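Local structure of xyloglucan-specific endo-beta-1,4-glucanase BoGH9A (Bacteroides ovatus, 6DHT) at residues L404-E407 and L408-A412; A396-R399 and F400-S403; A441-C444 and M445-V449; Y358-E361 and A362-A366. The protein cleaves internal beta-1,4-glucosidic linkages in the backbone of xyloglucan, with retention of configuration, and releases xyloglucan oligosaccharides. All coordinates share one frame; numbering follows the deposited sequence.

Interaction 1: residues L404-E407 and L408-A412; sequences LKTE and LLKYA
E407 and K410, three residues apart on one helix, meet in a salt bridge. NZ of K410 lies 3.2 Å from OE2 of E407. It approaches on the syn side of that oxygen, 19° out of the carboxylate plane. The folded glutamate brings its carboxylate there: CG sits beside its backbone N (chi1 -71°) and the chain bends again at chi2 (-49°). K410 is extended beyond CG and crosses it at a slant. CD of K410 is 3.8 Å from OE1 of E407, so the lysine's methylenes also lie against the carboxylate. T406 runs alongside K410 and points the same way, with CG2 3.9 Å from CE of K410. The hydroxyl OG1 of T406 is hydrogen-bonded to the carbonyl O of D402, one turn back.

The segment is regular alpha helix, part of helix 395-416 in the mainly helical catalytic domain, which in family 9 is an (alpha/alpha)6 barrel. The carbonyls of L404, K405, T406 and E407 each accept the N-H four residues on. L409 N to K405 O, at 2.9 Å, is one of these bonds.

K405 and L409 share another side of the helix. CG and CE of K405 are each 4.1 Å from CD1 of L409. The ammonium group NZ continues past the leucine and is satisfied by the carbonyl O of Q457. L409 also packs on A454 of helix 439-458 and Y463 of helix 461-474, while the OH of Y411 is hydrogen-bonded to a bound di(hydroxyethyl)ether, probably from the crystallisation liquor.

Interaction 2: residues A396-R399 and F400-S403; sequences ADRR and FADS. With EDO (1,2-ethanediol), chain L.
From A396 to S403 the chain is regular alpha helix, and F400, A401, D402 and S403 each give their N-H to the carbonyl four residues back. The side chains of R398 and D402, also one turn apart, do not pair directly. NE of R398 stays 4.4 Å from OD1 of D402. A 1,2-ethanediol, probably from the crystallisation liquor, bridges them. Its O1 sits at the guanidinium edge, near the plane, and accepts two bonds: from NE of R398 at 2.9 Å (146°) and from NH2 at 3.1 Å (138°). The same O1 gives its proton to OD1 of D402 at 2.5 Å. Bends at chi2 and chi3 of R398 turn the guanidinium edge to this oxygen. CB of A401 lies 3.6 Å from O1.

This is the early part of helix 395-416 in the helical catalytic domain of the family 9 enzyme. On its buried side, D397 forms a salt bridge with R359 through OD1 and a hydrogen bond with Y350 OH through OD2. The F400 ring meets W386 edge-to-face.

S403 turns its hydroxyl back along the helix. OG lies between the backbone N and the carbonyl carbon (chi1 70°) and gives a 2.6 Å hydrogen bond to F400 O, in the carbonyl plane on a lone pair. The R399 guanidinium folds back toward the helix start, with CA of A396 3.6 Å above one of its faces, toward the rim.

Interaction 3: residues A441-C444 and M445-V449; sequences AEKC and MNQGV
A441 and N446 are joined by a pi-type turn, a wider turn within helix 439-458 of the helical catalytic domain, which in family 9 is an (alpha/alpha)6 barrel. The N-H of N446 reaches five residues back to A441 O, at 3.1 Å and 140°. Farther along, normal alpha-helical spacing holds, and G448 N bonds to C444 O at 3.1 Å.

The tight side faces other helices. CB of M445 lies 3.4 Å from A441 O, and the methionine continues, bent at chi2 and chi3, against I474 of helix 461-474 and L560 of helix 551-567. The side chain of N446 lies close to the same carbonyl oxygen. With CG beside its own backbone N (chi1 -74°), its amide carbon comes 3.4 Å from A441 O. ND2 of N446 makes a weak hydrogen bond to P373 O, and the side chain packs on L185 of helix 176-192. With an alanine here, P373 O is likely to lose this weak donor, and a gap would open between the A441 carbonyl and helix 176-192. A441 itself is about 10 Å, side chain to side chain, from E548, the predicted proton donor.

The looser side carries E442, exposed to solvent, and K443, which is partly exposed and runs extended to a salt bridge with D434. Q447 lies beside K443 and points the same way, but it is buried, with OE1 hydrogen-bonded to ND2 of N470 and NE2 to a bound di(hydroxyethyl)ether, probably from the crystallisation liquor. The side chains of the two touch lightly, CE of K443 standing 4.0 Å from NE2 of Q447.

Interaction 4: residues Y358-E361 and A362-A366; sequences YREE and AIKKA
CG of R359 is turned opposite the backbone N (chi1 178°) and the chain runs extended to NE, where chi4 (-81°) sets the guanidinium across the side chain of I363. NH1 of R359 comes 3.3 Å from CG1 of I363. The methyl CD1 of I363 covers one face of the guanidinium, 4.0 Å from CZ. NE of R359 is held by D397. A leucine in place of R359 would probably leave the D397 carboxylate without its charged mate and lose the packing of the flat guanidinium on I363.

E360 bends at chi2 (64°), which lays its carboxylate across the extended chain of K364. The touch is to a methylene: OE2 of E360 is 3.1 Å from CE of K364. The charged ends stay apart, with OE2 of E360 4.3 Å from NZ of K364. Attraction between them is likely, but they form no salt bridge. This acidic and basic face is exposed.

The helix ends here. K364 N still bonds to E360 O at 3.0 Å, and K365 N to E361 O at 3.2 Å, although K365 is the first residue to leave helical backbone angles. K365 makes a cation-pi contact with F342.

Helix 356-364 is short and sits at the surface of the helical domain. On one side Y358 packs against L349 and T353 of helix 339-353; its OH is hydrogen-bonded to E301 and its ring meets Y304 edge-to-face, both on helix 292-309. R359 and I363 face helix 395-416, against A396 and F400.

All four contacts lie in the family 9 catalytic domain. Along the chain, interaction 4 comes first, on helix 356-364. Interactions 2 and 1 follow end to end on helix 395-416, their centres 13 Å apart, and interaction 3 comes last, on helix 439-458. Interactions 4 and 2, with centres also 13 Å apart, touch at R359 and at the F400 ring. Interactions 1 and 3 touch where Y411 OH packs on CA of Q447, 3.6 Å away. Helix 395-416 thus spans from helix 356-364, at the surface, to the more buried contact on helix 439-458, so the contacts run from the surface toward the chain's centre.

Interaction 1: residues L404-E407 and L408-A412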
loop_
_atom_site.group_PDB
_atom_site.type_symbol
_atom_site.label_atom_id
_atom_site.label_comp_id
_atom_site.label_asym_id
_atom_site.label_seq_id
_atom_site.Cartn_x
_atom_site.Cartn_y
_atom_site.Cartn_z
ATOM N N LEU A 404 21.306 8.974 5.801
ATOM C CA LEU A 404 20.177 8.299 5.159
ATOM C C LEU A 404 19.370 9.304 4.364
ATOM O O LEU A 404 18.871 8.981 3.266
ATOM C CB LEU A 404 19.289 7.650 6.216
ATOM C CG LEU A 404 19.903 6.560 7.098
ATOM C CD1 LEU A 404 18.946 6.118 8.191
ATOM C CD2 LEU A 404 20.334 5.374 6.273
ATOM N N LYS A 405 19.230 10.518 4.873
ATOM C CA LYS A 405 18.579 11.591 4.137
ATOM C C LYS A 405 19.299 11.839 2.823
ATOM O O LYS A 405 18.665 11.948 1.763
ATOM C CB LYS A 405 18.559 12.874 4.966
ATOM C CG LYS A 405 18.071 14.117 4.224
ATOM C CD LYS A 405 17.949 15.281 5.181
ATOM C CE LYS A 405 17.801 16.597 4.436
ATOM N NZ LYS A 405 17.765 17.752 5.361
ATOM N N THR A 406 20.623 11.905 2.861
ATOM C CA THR A 406 21.414 12.087 1.650
ATOM C C THR A 406 21.073 11.022 0.608
ATOM O O THR A 406 20.901 11.339 -0.571
ATOM C CB THR A 406 22.917 12.073 1.979
ATOM O OG1 THR A 406 23.188 13.194 2.815
ATOM C CG2 THR A 406 23.767 12.184 0.730
ATOM N N GLU A 407 20.953 9.770 1.032
ATOM C CA GLU A 407 20.645 8.688 0.103
ATOM C C GLU A 407 19.228 8.812 -0.425
ATOM O O GLU A 407 18.999 8.596 -1.619
ATOM C CB GLU A 407 20.866 7.323 0.738
ATOM C CG GLU A 407 22.347 6.977 0.959
ATOM C CD GLU A 407 23.215 7.218 -0.285
ATOM O OE1 GLU A 407 22.821 6.771 -1.393
ATOM O OE2 GLU A 407 24.281 7.869 -0.159
ATOM N N LEU A 408 18.285 9.227 0.413
ATOM C CA LEU A 408 16.913 9.434 -0.067
ATOM C C LEU A 408 16.885 10.504 -1.157
ATOM O O LEU A 408 16.198 10.361 -2.198
ATOM C CB LEU A 408 15.995 9.841 1.064
ATOM C CG LEU A 408 14.598 10.351 0.693
ATOM C CD1 LEU A 408 13.765 9.292 0.063
ATOM C CD2 LEU A 408 13.901 10.912 1.906
ATOM N N LEU A 409 17.649 11.567 -0.973
ATOM C CA LEU A 409 17.635 12.682 -1.915
ATOM C C LEU A 409 18.338 12.327 -3.215
ATOM O O LEU A 409 17.956 12.827 -4.286
ATOM C CB LEU A 409 18.263 13.911 -1.286
ATOM C CG LEU A 409 17.453 14.417 -0.095
ATOM C CD1 LEU A 409 18.099 15.681 0.444
ATOM C CD2 LEU A 409 15.990 14.685 -0.433
ATOM N N LYS A 410 19.349 11.479 -3.134
ATOM C CA LYS A 410 20.049 11.002 -4.320
ATOM C C LYS A 410 19.091 10.189 -5.174
ATOM O O LYS A 410 19.062 10.324 -6.402
ATOM C CB LYS A 410 21.236 10.125 -3.939
ATOM C CG LYS A 410 22.467 10.883 -3.534
ATOM C CD LYS A 410 23.634 9.913 -3.375
ATOM C CE LYS A 410 24.826 10.586 -2.719
ATOM N NZ LYS A 410 25.860 9.607 -2.273
ATOM N N TYR A 411 18.327 9.321 -4.518
ATOM C CA TYR A 411 17.306 8.520 -5.180
ATOM C C TYR A 411 16.270 9.437 -5.811
ATOM O O TYR A 411 15.929 9.241 -6.989
ATOM C CB TYR A 411 16.656 7.552 -4.181
ATOM C CG TYR A 411 15.322 6.986 -4.608
ATOM C CD1 TYR A 411 14.160 7.648 -4.299
ATOM C CD2 TYR A 411 15.244 5.786 -5.262
ATOM C CE1 TYR A 411 12.934 7.134 -4.664
ATOM C CE2 TYR A 411 14.033 5.263 -5.638
ATOM C CZ TYR A 411 12.881 5.951 -5.326
ATOM O OH TYR A 411 11.663 5.419 -5.708
ATOM N N ALA A 412 15.777 10.418 -5.063
ATOM C CA ALA A 412 14.694 11.289 -5.515
ATOM C C ALA A 412 15.122 12.115 -6.720
ATOM O O ALA A 412 14.375 12.275 -7.676
ATOM C CB ALA A 412 14.232 12.201 -4.408
#

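Interaction 2: residues A396-R399 and F400-S403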
loop_
_atom_site.group_PDB
_atom_site.type_symbol
_atom_site.label_atom_id
_atom_site.label_comp_id
_atom_site.label_asym_id
_atom_site.label_seq_id
_atom_site.Cartn_x
_atom_site.Cartn_y
_atom_site.Cartn_z
ATOM N N ALA A 396 25.686 11.438 17.154
ATOM C CA ALA A 396 25.967 10.280 16.319
ATOM C C ALA A 396 24.698 9.870 15.562
ATOM O O ALA A 396 24.761 9.503 14.389
ATOM C CB ALA A 396 26.482 9.122 17.167
ATOM N N ASP A 397 23.563 9.902 16.250
ATOM C CA ASP A 397 22.301 9.487 15.635
ATOM C C ASP A 397 21.868 10.472 14.552
ATOM O O ASP A 397 21.334 10.061 13.500
ATOM C CB ASP A 397 21.201 9.335 16.675
ATOM C CG ASP A 397 21.348 8.073 17.504
ATOM O OD1 ASP A 397 22.237 7.261 17.191
ATOM O OD2 ASP A 397 20.550 7.923 18.437
ATOM N N ARG A 398 22.092 11.758 14.775
ATOM C CA ARG A 398 21.769 12.764 13.778
ATOM C C ARG A 398 22.660 12.606 12.564
ATOM O O ARG A 398 22.199 12.720 11.421
ATOM C CB ARG A 398 21.925 14.159 14.371
ATOM C CG ARG A 398 21.320 15.210 13.489
ATOM C CD ARG A 398 19.902 15.518 13.930
ATOM N NE ARG A 398 18.934 14.790 13.132
ATOM C CZ ARG A 398 17.691 14.513 13.512
ATOM N NH1 ARG A 398 17.227 14.885 14.701
ATOM N NH2 ARG A 398 16.916 13.846 12.689
ATOM N N ARG A 399 23.923 12.272 12.778
ATOM C CA ARG A 399 24.847 12.062 11.683
ATOM C C ARG A 399 24.388 10.858 10.844
ATOM O O ARG A 399 24.440 10.897 9.608
ATOM C CB ARG A 399 26.253 11.837 12.234
ATOM C CG ARG A 399 27.352 11.695 11.190
ATOM C CD ARG A 399 28.507 10.867 11.751
ATOM N NE ARG A 399 28.791 11.223 13.144
ATOM C CZ ARG A 399 29.207 10.374 14.083
ATOM N NH1 ARG A 399 29.407 9.090 13.805
ATOM N NH2 ARG A 399 29.421 10.816 15.317
ATOM N N PHE A 400 23.965 9.792 11.512
ATOM C CA PHE A 400 23.470 8.624 10.811
ATOM C C PHE A 400 22.209 8.972 10.008
ATOM O O PHE A 400 22.129 8.667 8.803
ATOM C CB PHE A 400 23.176 7.497 11.789
ATOM C CG PHE A 400 22.738 6.222 11.121
ATOM C CD1 PHE A 400 23.572 5.589 10.224
ATOM C CD2 PHE A 400 21.516 5.665 11.413
ATOM C CE1 PHE A 400 23.179 4.408 9.599
ATOM C CE2 PHE A 400 21.108 4.480 10.799
ATOM C CZ PHE A 400 21.941 3.853 9.901
ATOM N N ALA A 401 21.230 9.595 10.660
ATOM C CA ALA A 401 20.017 10.026 9.962
ATOM C C ALA A 401 20.360 10.897 8.757
ATOM O O ALA A 401 19.809 10.700 7.664
ATOM C CB ALA A 401 19.078 10.762 10.902
ATOM N N ASP A 402 21.265 11.855 8.933
ATOM C CA ASP A 402 21.652 12.746 7.838
ATOM C C ASP A 402 22.191 11.958 6.650
ATOM O O ASP A 402 21.916 12.317 5.500
ATOM C CB ASP A 402 22.717 13.765 8.282
ATOM C CG ASP A 402 22.141 14.915 9.085
ATOM O OD1 ASP A 402 20.907 14.998 9.231
ATOM O OD2 ASP A 402 22.937 15.756 9.563
ATOM N N SER A 403 22.934 10.885 6.909
ATOM C CA SER A 403 23.485 10.074 5.835
ATOM C C SER A 403 22.354 9.363 5.087
ATOM O O SER A 403 22.416 9.199 3.868
ATOM C CB SER A 403 24.530 9.062 6.340
ATOM O OG SER A 403 23.967 8.007 7.105
HETATM C C1 EDO L . 18.055 13.942 9.066
HETATM O O1 EDO L . 18.741 14.285 10.277
HETATM C C2 EDO L . 16.552 13.930 9.322
HETATM O O2 EDO L . 16.073 15.278 9.345
#

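Interaction 3: residues A441-C444 and M445-V449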
loop_
_atom_site.group_PDB
_atom_site.type_symbol
_atom_site.label_atom_id
_atom_site.label_comp_id
_atom_site.label_asym_id
_atom_site.label_seq_id
_atom_site.Cartn_x
_atom_site.Cartn_y
_atom_site.Cartn_z
ATOM N N ALA A 441 1.438 -0.209 -7.400
ATOM C CA ALA A 441 1.719 0.024 -5.981
ATOM C C ALA A 441 3.222 0.015 -5.730
ATOM O O ALA A 441 3.763 0.948 -5.106
ATOM C CB ALA A 441 1.049 -1.021 -5.126
ATOM N N GLU A 442 3.887 -1.057 -6.147
ATOM C CA GLU A 442 5.293 -1.299 -5.801
ATOM C C GLU A 442 6.229 -0.253 -6.328
ATOM O O GLU A 442 7.230 0.073 -5.674
ATOM C CB GLU A 442 5.783 -2.643 -6.336
ATOM C CG GLU A 442 7.133 -3.083 -5.717
ATOM C CD GLU A 442 7.697 -4.416 -6.256
ATOM O OE1 GLU A 442 6.994 -5.444 -6.242
ATOM O OE2 GLU A 442 8.875 -4.442 -6.677
ATOM N N LYS A 443 5.947 0.252 -7.522
ATOM C CA LYS A 443 6.787 1.266 -8.104
ATOM C C LYS A 443 6.099 2.612 -8.154
ATOM O O LYS A 443 6.609 3.576 -7.605
ATOM C CB LYS A 443 7.318 0.863 -9.465
ATOM C CG LYS A 443 8.405 1.794 -9.932
ATOM C CD LYS A 443 9.244 1.202 -11.008
ATOM C CE LYS A 443 10.457 2.071 -11.235
ATOM N NZ LYS A 443 11.221 1.630 -12.421
ATOM N N CYS A 444 4.947 2.737 -8.799
ATOM C CA CYS A 444 4.366 4.072 -8.953
ATOM C C CYS A 444 4.014 4.727 -7.600
ATOM O O CYS A 444 4.458 5.828 -7.291
ATOM C CB CYS A 444 3.156 4.014 -9.883
ATOM S SG CYS A 444 2.496 5.612 -10.343
ATOM N N MET A 445 3.209 4.033 -6.798
ATOM C CA MET A 445 2.833 4.600 -5.505
ATOM C C MET A 445 4.047 4.755 -4.589
ATOM O O MET A 445 4.222 5.798 -3.968
ATOM C CB MET A 445 1.794 3.742 -4.774
ATOM C CG MET A 445 0.395 3.791 -5.298
ATOM S SD MET A 445 -0.421 5.355 -5.181
ATOM C CE MET A 445 -0.050 6.050 -6.802
ATOM N N ASN A 446 4.878 3.723 -4.485
ATOM C CA ASN A 446 5.947 3.794 -3.479
ATOM C C ASN A 446 7.072 4.730 -3.909
ATOM O O ASN A 446 7.778 5.291 -3.067
ATOM C CB ASN A 446 6.422 2.398 -3.067
ATOM C CG ASN A 446 5.422 1.723 -2.199
ATOM O OD1 ASN A 446 4.515 2.371 -1.680
ATOM N ND2 ASN A 446 5.518 0.413 -2.089
ATOM N N GLN A 447 7.224 4.943 -5.202
ATOM C CA GLN A 447 8.081 6.037 -5.676
ATOM C C GLN A 447 7.504 7.383 -5.232
ATOM O O GLN A 447 8.222 8.248 -4.718
ATOM C CB GLN A 447 8.179 5.979 -7.201
ATOM C CG GLN A 447 9.091 6.947 -7.856
ATOM C CD GLN A 447 9.087 6.706 -9.343
ATOM O OE1 GLN A 447 8.284 7.283 -10.067
ATOM N NE2 GLN A 447 9.909 5.777 -9.791
ATOM N N GLY A 448 6.192 7.543 -5.396
ATOM C CA GLY A 448 5.486 8.704 -4.880
ATOM C C GLY A 448 5.673 8.926 -3.392
ATOM O O GLY A 448 5.925 10.044 -2.964
ATOM N N VAL A 449 5.525 7.868 -2.602
ATOM C CA VAL A 449 5.717 7.951 -1.151
ATOM C C VAL A 449 7.141 8.444 -0.855
ATOM O O VAL A 449 7.345 9.301 0.016
ATOM C CB VAL A 449 5.461 6.588 -0.477
ATOM C CG1 VAL A 449 5.842 6.625 1.005
ATOM C CG2 VAL A 449 4.012 6.179 -0.594
#

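Interaction 4: residues Y358-E361 and A362-A366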
loop_
_atom_site.group_PDB
_atom_site.type_symbol
_atom_site.label_atom_id
_atom_site.label_comp_id
_atom_site.label_asym_id
_atom_site.label_seq_id
_atom_site.Cartn_x
_atom_site.Cartn_y
_atom_site.Cartn_z
ATOM N N TYR A 358 20.201 -2.415 20.572
ATOM C CA TYR A 358 19.429 -2.422 19.328
ATOM C C TYR A 358 19.977 -1.449 18.277
ATOM O O TYR A 358 20.030 -1.779 17.101
ATOM C CB TYR A 358 17.958 -2.114 19.615
ATOM C CG TYR A 358 17.229 -3.198 20.351
ATOM C CD1 TYR A 358 17.191 -4.485 19.840
ATOM C CD2 TYR A 358 16.559 -2.942 21.532
ATOM C CE1 TYR A 358 16.531 -5.495 20.487
ATOM C CE2 TYR A 358 15.888 -3.957 22.199
ATOM C CZ TYR A 358 15.878 -5.230 21.663
ATOM O OH TYR A 358 15.207 -6.243 22.310
ATOM N N ARG A 359 20.387 -0.258 18.711
ATOM C CA ARG A 359 21.017 0.704 17.823
ATOM C C ARG A 359 22.189 0.092 17.059
ATOM O O ARG A 359 22.332 0.277 15.856
ATOM C CB ARG A 359 21.502 1.929 18.602
ATOM C CG ARG A 359 22.210 2.953 17.718
ATOM C CD ARG A 359 23.004 3.945 18.514
ATOM N NE ARG A 359 23.360 5.097 17.686
ATOM C CZ ARG A 359 24.374 5.141 16.824
ATOM N NH1 ARG A 359 25.168 4.101 16.661
ATOM N NH2 ARG A 359 24.600 6.242 16.113
ATOM N N GLU A 360 23.052 -0.631 17.768
ATOM C CA GLU A 360 24.230 -1.189 17.136
ATOM C C GLU A 360 23.837 -2.170 16.049
ATOM O O GLU A 360 24.482 -2.221 15.015
ATOM C CB GLU A 360 25.122 -1.863 18.192
ATOM C CG GLU A 360 26.279 -2.707 17.658
ATOM C CD GLU A 360 27.314 -1.907 16.884
ATOM O OE1 GLU A 360 27.338 -0.666 17.005
ATOM O OE2 GLU A 360 28.112 -2.527 16.149
ATOM N N GLU A 361 22.770 -2.930 16.279
ATOM C CA GLU A 361 22.282 -3.852 15.251
ATOM C C GLU A 361 21.774 -3.100 14.021
ATOM O O GLU A 361 22.041 -3.508 12.897
ATOM C CB GLU A 361 21.197 -4.767 15.817
ATOM C CG GLU A 361 21.642 -5.640 17.014
ATOM C CD GLU A 361 22.861 -6.509 16.713
ATOM O OE1 GLU A 361 22.762 -7.389 15.829
ATOM O OE2 GLU A 361 23.918 -6.308 17.360
ATOM N N ALA A 362 21.063 -1.995 14.230
ATOM C CA ALA A 362 20.625 -1.160 13.108
ATOM C C ALA A 362 21.791 -0.609 12.309
ATOM O O ALA A 362 21.779 -0.627 11.080
ATOM C CB ALA A 362 19.760 -0.026 13.590
ATOM N N ILE A 363 22.792 -0.085 13.004
ATOM C CA ILE A 363 23.949 0.491 12.333
ATOM C C ILE A 363 24.704 -0.564 11.525
ATOM O O ILE A 363 25.121 -0.290 10.392
ATOM C CB ILE A 363 24.911 1.154 13.360
ATOM C CG1 ILE A 363 24.206 2.276 14.109
ATOM C CG2 ILE A 363 26.161 1.677 12.685
ATOM C CD1 ILE A 363 23.705 3.407 13.257
ATOM N N LYS A 364 24.877 -1.758 12.100
ATOM C CA LYS A 364 25.557 -2.858 11.418
ATOM C C LYS A 364 24.855 -3.219 10.114
ATOM O O LYS A 364 25.506 -3.532 9.123
ATOM C CB LYS A 364 25.630 -4.102 12.306
ATOM C CG LYS A 364 26.690 -4.059 13.401
ATOM C CD LYS A 364 26.910 -5.443 14.014
ATOM C CE LYS A 364 27.972 -5.404 15.104
ATOM N NZ LYS A 364 28.410 -6.763 15.530
ATOM N N LYS A 365 23.527 -3.167 10.123
ATOM C CA LYS A 365 22.735 -3.610 8.973
ATOM C C LYS A 365 22.263 -2.448 8.102
ATOM O O LYS A 365 21.346 -2.613 7.301
ATOM C CB LYS A 365 21.524 -4.399 9.464
ATOM C CG LYS A 365 21.881 -5.648 10.249
ATOM C CD LYS A 365 22.352 -6.754 9.313
ATOM C CE LYS A 365 23.024 -7.898 10.051
ATOM N NZ LYS A 365 22.179 -8.407 11.144
ATOM N N ALA A 366 22.869 -1.275 8.236
ATOM C CA ALA A 366 22.351 -0.101 7.542
ATOM C C ALA A 366 22.428 -0.233 6.027
ATOM O O ALA A 366 23.416 -0.723 5.479
ATOM C CB ALA A 366 23.079 1.155 7.981
#